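Local coordinates for exopolysaccharide biosynthesis protein (Pantoea stewartii subsp. stewartii DC283, PDB 6TGF), which probably modifies the exopolysaccharide of the bacterium's own biofilm as a glycan hydrolase built on a phage tailspike-like parallel beta-helix, at residues 257-260 with 261-265; 212-215 with 216-220. One frame throughout, in Å; residues are numbered along the deposited sequence.

In the fold
From the N terminus, the chain first reaches contact 2, where 212-215 turns back directly on 216-220 and closes the tight loop that opens strand 218-221, within this chain an outermost strand of the mixed sheet built from 168-170, 187-190, 202-207, 224-228 and 218-221. Contact 1 follows within helix 252-265, just ahead of the first strands of the parallel beta-helix. The two are in series, neither nested nor crossed, with centres about 11 Å apart. They also touch: W261 of the helix packs on V217 and D214 of the loop, and A257 on Q215. The helix thus sits between the loop of the mixed sheet that precedes the beta-helix and the first strands of the beta-helix.

Contact 1: 257-260 with 261-265; sequences AMYQ and WSQQS
S262 gives its hydroxyl to the carbonyl of Y259, OG to O 2.6 Å, three residues back in the helix. With a chi1 of 72°, OG sits between the backbone N and the carbonyl carbon and is turned back onto the preceding turn, which meets serine's polar need on a buried helix face. The same Y259 O accepts Q263 N at 2.9 Å, so two donors grip it. Matching i to i+4 bonds run from W261 N to A257 O, S262 N to M258 O and Q264 N to Q260 O. Q263 bends at chi2 (-65°) and lays its CG over one face of the Y259 ring, 3.9 Å from the centroid, a CH-pi contact; its NE2 hydrogen-bonds F292 O in the beta-helix. The broad Y259 ring fills the side facing the beta-helix, where it meets the rings of F285 and F293. The amides of Q260 and Q264 lie side by side, planes 22° apart, on the exposed side, which suits polar chains. W261 has M258 O in plane at its indole edge, 3.6 Å from CE3, and its ring meets F241. This is an amphipathic alpha-helix packed against the N-terminal end of a parallel beta-helix.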
loop_
_atom_site.group_PDB
_atom_site.type_symbol
_atom_site.label_atom_id
_atom_site.label_comp_id
_atom_site.label_asym_id
_atom_site.label_seq_id
_atom_site.Cartn_x
_atom_site.Cartn_y
_atom_site.Cartn_z
ATOM N N ALA B 257 -14.228 31.882 -6.392
ATOM C CA ALA B 257 -15.528 31.775 -7.096
ATOM C C ALA B 257 -15.956 30.305 -7.182
ATOM O O ALA B 257 -17.103 29.998 -6.788
ATOM C CB ALA B 257 -15.433 32.400 -8.466
ATOM N N MET B 258 -15.068 29.436 -7.682
ATOM C CA MET B 258 -15.334 27.984 -7.871
ATOM C C MET B 258 -15.561 27.330 -6.505
ATOM O O MET B 258 -16.425 26.433 -6.423
ATOM C CB MET B 258 -14.177 27.279 -8.587
ATOM C CG MET B 258 -14.509 25.850 -8.979
ATOM S SD MET B 258 -13.255 25.085 -10.030
ATOM C CE MET B 258 -14.142 23.632 -10.589
ATOM N N TYR B 259 -14.818 27.759 -5.480
ATOM C CA TYR B 259 -14.955 27.249 -4.092
ATOM C C TYR B 259 -16.357 27.569 -3.568
ATOM O O TYR B 259 -17.076 26.637 -3.170
ATOM C CB TYR B 259 -13.911 27.844 -3.145
ATOM C CG TYR B 259 -14.002 27.272 -1.752
ATOM C CD1 TYR B 259 -13.832 25.915 -1.548
ATOM C CD2 TYR B 259 -14.299 28.061 -0.652
ATOM C CE1 TYR B 259 -13.931 25.354 -0.287
ATOM C CE2 TYR B 259 -14.396 27.517 0.621
ATOM C CZ TYR B 259 -14.210 26.157 0.802
ATOM O OH TYR B 259 -14.293 25.583 2.037
ATOM N N GLN B 260 -16.721 28.854 -3.573
ATOM C CA GLN B 260 -18.006 29.353 -3.015
ATOM C C GLN B 260 -19.171 28.711 -3.777
ATOM O O GLN B 260 -20.184 28.393 -3.128
ATOM C CB GLN B 260 -18.078 30.881 -3.069
ATOM C CG GLN B 260 -19.004 31.469 -2.012
ATOM C CD GLN B 260 -19.653 32.757 -2.457
ATOM O OE1 GLN B 260 -20.267 32.830 -3.520
ATOM N NE2 GLN B 260 -19.532 33.787 -1.635
ATOM N N TRP B 261 -19.026 28.520 -5.094
ATOM C CA TRP B 261 -20.011 27.802 -5.951
ATOM C C TRP B 261 -20.213 26.378 -5.419
ATOM O O TRP B 261 -21.374 26.004 -5.169
ATOM C CB TRP B 261 -19.576 27.784 -7.423
ATOM C CG TRP B 261 -20.370 26.823 -8.256
ATOM C CD1 TRP B 261 -21.610 27.027 -8.787
ATOM C CD2 TRP B 261 -19.991 25.485 -8.629
ATOM N NE1 TRP B 261 -22.024 25.916 -9.471
ATOM C CE2 TRP B 261 -21.052 24.954 -9.393
ATOM C CE3 TRP B 261 -18.864 24.688 -8.397
ATOM C CZ2 TRP B 261 -21.013 23.666 -9.926
ATOM C CZ3 TRP B 261 -18.826 23.415 -8.924
ATOM C CH2 TRP B 261 -19.888 22.913 -9.678
ATOM N N SER B 262 -19.120 25.623 -5.263
ATOM C CA SER B 262 -19.112 24.198 -4.835
ATOM C C SER B 262 -19.717 24.057 -3.433
ATOM O O SER B 262 -20.391 23.042 -3.186
ATOM C CB SER B 262 -17.720 23.625 -4.887
ATOM O OG SER B 262 -16.917 24.152 -3.842
ATOM N N GLN B 263 -19.470 25.033 -2.552
ATOM C CA GLN B 263 -20.016 25.081 -1.168
ATOM C C GLN B 263 -21.531 25.314 -1.226
ATOM O O GLN B 263 -22.272 24.518 -0.616
ATOM C CB GLN B 263 -19.327 26.175 -0.348
ATOM C CG GLN B 263 -17.859 25.893 -0.053
ATOM C CD GLN B 263 -17.653 24.691 0.838
ATOM O OE1 GLN B 263 -18.455 24.402 1.723
ATOM N NE2 GLN B 263 -16.563 23.978 0.614
ATOM N N GLN B 264 -21.966 26.360 -1.937
ATOM C CA GLN B 264 -23.397 26.754 -2.077
ATOM C C GLN B 264 -24.176 25.660 -2.821
ATOM O O GLN B 264 -25.364 25.465 -2.496
ATOM C CB GLN B 264 -23.527 28.090 -2.813
ATOM C CG GLN B 264 -23.200 29.299 -1.944
ATOM C CD GLN B 264 -23.488 30.613 -2.631
ATOM O OE1 GLN B 264 -23.561 31.662 -1.994
ATOM N NE2 GLN B 264 -23.656 30.570 -3.943
ATOM N N SER B 265 -23.534 24.984 -3.778
ATOM C CA SER B 265 -24.142 23.950 -4.659
ATOM C C SER B 265 -23.952 22.544 -4.069
ATOM O O SER B 265 -24.573 21.600 -4.599
ATOM C CB SER B 265 -23.575 24.044 -6.056
ATOM O OG SER B 265 -24.058 22.994 -6.877
#

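Contact 2: 212-215 with 216-220; sequences QDDQ and GVIFS
A tight turn leads into strand 218-221, and the carboxylate of D214 holds the backbone of G216, V217 and I218. D214 OD1 accepts three backbone N-H groups: I218 N at 2.8 Å and nearly straight (177°), V217 N also at 2.8 Å, and G216 N at 3.2 Å. The first two come on the syn side, whereas G216 N arrives nearly along the C-O axis. A chi1 of 60° sets CG between the backbone N and the carbonyl carbon, which brings OD1 to these N-H groups; aspartate is short enough and probably carries the charge they favour. D214 N returns a bond to I218 O, 3.0 Å, closing the loop. D213 reaches farther along the strand: its OD2 takes S220 N at 3.3 Å from above the carboxylate plane, while its salt bridge ties the loop to R177, just past helix 173-176 of the same chain. Q215 is left-handed (phi 69°) where the chain reverses, and F219 packs CE1 on Q215 C, its ring also meeting W193. This is an Asx turn (D214 OD1 with G216 N) whose acceptor also takes the N-H groups of V217 and I218, opening a strand outermost in its sheet within this chain.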
loop_
_atom_site.group_PDB
_atom_site.type_symbol
_atom_site.label_atom_id
_atom_site.label_comp_id
_atom_site.label_asym_id
_atom_site.label_seq_id
_atom_site.Cartn_x
_atom_site.Cartn_y
_atom_site.Cartn_z
ATOM N N GLN B 212 -28.004 34.983 -8.839
ATOM C CA GLN B 212 -26.740 35.699 -8.512
ATOM C C GLN B 212 -25.605 35.153 -9.385
ATOM O O GLN B 212 -25.512 33.917 -9.535
ATOM C CB GLN B 212 -26.407 35.564 -7.023
ATOM C CG GLN B 212 -26.817 36.781 -6.203
ATOM C CD GLN B 212 -27.013 36.484 -4.736
ATOM O OE1 GLN B 212 -27.436 35.397 -4.344
ATOM N NE2 GLN B 212 -26.719 37.471 -3.903
ATOM N N ASP B 213 -24.783 36.053 -9.935
ATOM C CA ASP B 213 -23.558 35.729 -10.715
ATOM C C ASP B 213 -22.581 34.984 -9.798
ATOM O O ASP B 213 -22.231 35.549 -8.743
ATOM C CB ASP B 213 -22.920 37.000 -11.287
ATOM C CG ASP B 213 -21.843 36.757 -12.331
ATOM O OD1 ASP B 213 -20.884 36.018 -12.028
ATOM O OD2 ASP B 213 -21.966 37.320 -13.439
ATOM N N ASP B 214 -22.176 33.767 -10.180
ATOM C CA ASP B 214 -21.179 32.940 -9.443
ATOM C C ASP B 214 -19.866 32.865 -10.239
ATOM O O ASP B 214 -18.972 32.105 -9.816
ATOM C CB ASP B 214 -21.740 31.554 -9.108
ATOM C CG ASP B 214 -22.160 30.719 -10.306
ATOM O OD1 ASP B 214 -21.546 30.874 -11.381
ATOM O OD2 ASP B 214 -23.101 29.918 -10.151
ATOM N N GLN B 215 -19.765 33.614 -11.346
ATOM C CA GLN B 215 -18.520 33.861 -12.129
ATOM C C GLN B 215 -18.046 32.593 -12.856
ATOM O O GLN B 215 -16.893 32.604 -13.327
ATOM C CB GLN B 215 -17.407 34.396 -11.220
ATOM C CG GLN B 215 -17.421 35.908 -11.065
ATOM C CD GLN B 215 -16.227 36.412 -10.293
ATOM O OE1 GLN B 215 -15.364 37.102 -10.830
ATOM N NE2 GLN B 215 -16.164 36.055 -9.020
ATOM N N GLY B 216 -18.893 31.563 -12.981
ATOM C CA GLY B 216 -18.505 30.261 -13.562
ATOM C C GLY B 216 -19.654 29.556 -14.261
ATOM O O GLY B 216 -19.498 29.206 -15.444
ATOM N N VAL B 217 -20.758 29.328 -13.547
ATOM C CA VAL B 217 -21.953 28.584 -14.045
ATOM C C VAL B 217 -23.078 29.581 -14.364
ATOM O O VAL B 217 -23.774 29.367 -15.377
ATOM C CB VAL B 217 -22.389 27.512 -13.028
ATOM C CG1 VAL B 217 -23.606 26.732 -13.503
ATOM C CG2 VAL B 217 -21.246 26.559 -12.702
ATOM N N ILE B 218 -23.243 30.622 -13.541
ATOM C CA ILE B 218 -24.264 31.704 -13.711
ATOM C C ILE B 218 -23.541 33.027 -13.995
ATOM O O ILE B 218 -22.756 33.465 -13.131
ATOM C CB ILE B 218 -25.166 31.815 -12.463
ATOM C CG1 ILE B 218 -25.889 30.502 -12.147
ATOM C CG2 ILE B 218 -26.141 32.978 -12.600
ATOM C CD1 ILE B 218 -26.954 30.114 -13.145
ATOM N N PHE B 219 -23.806 33.630 -15.161
ATOM C CA PHE B 219 -23.379 35.002 -15.542
ATOM C C PHE B 219 -24.632 35.859 -15.749
ATOM O O PHE B 219 -25.389 35.586 -16.703
ATOM C CB PHE B 219 -22.510 34.973 -16.801
ATOM C CG PHE B 219 -21.286 34.101 -16.687
ATOM C CD1 PHE B 219 -20.100 34.603 -16.176
ATOM C CD2 PHE B 219 -21.327 32.773 -17.082
ATOM C CE1 PHE B 219 -18.980 33.795 -16.066
ATOM C CE2 PHE B 219 -20.206 31.966 -16.973
ATOM C CZ PHE B 219 -19.033 32.479 -16.466
ATOM N N SER B 220 -24.846 36.848 -14.876
ATOM C CA SER B 220 -26.090 37.656 -14.795
ATOM C C SER B 220 -25.833 39.105 -15.223
ATOM O O SER B 220 -24.706 39.603 -15.018
ATOM C CB SER B 220 -26.690 37.591 -13.415
ATOM O OG SER B 220 -25.733 37.941 -12.430
#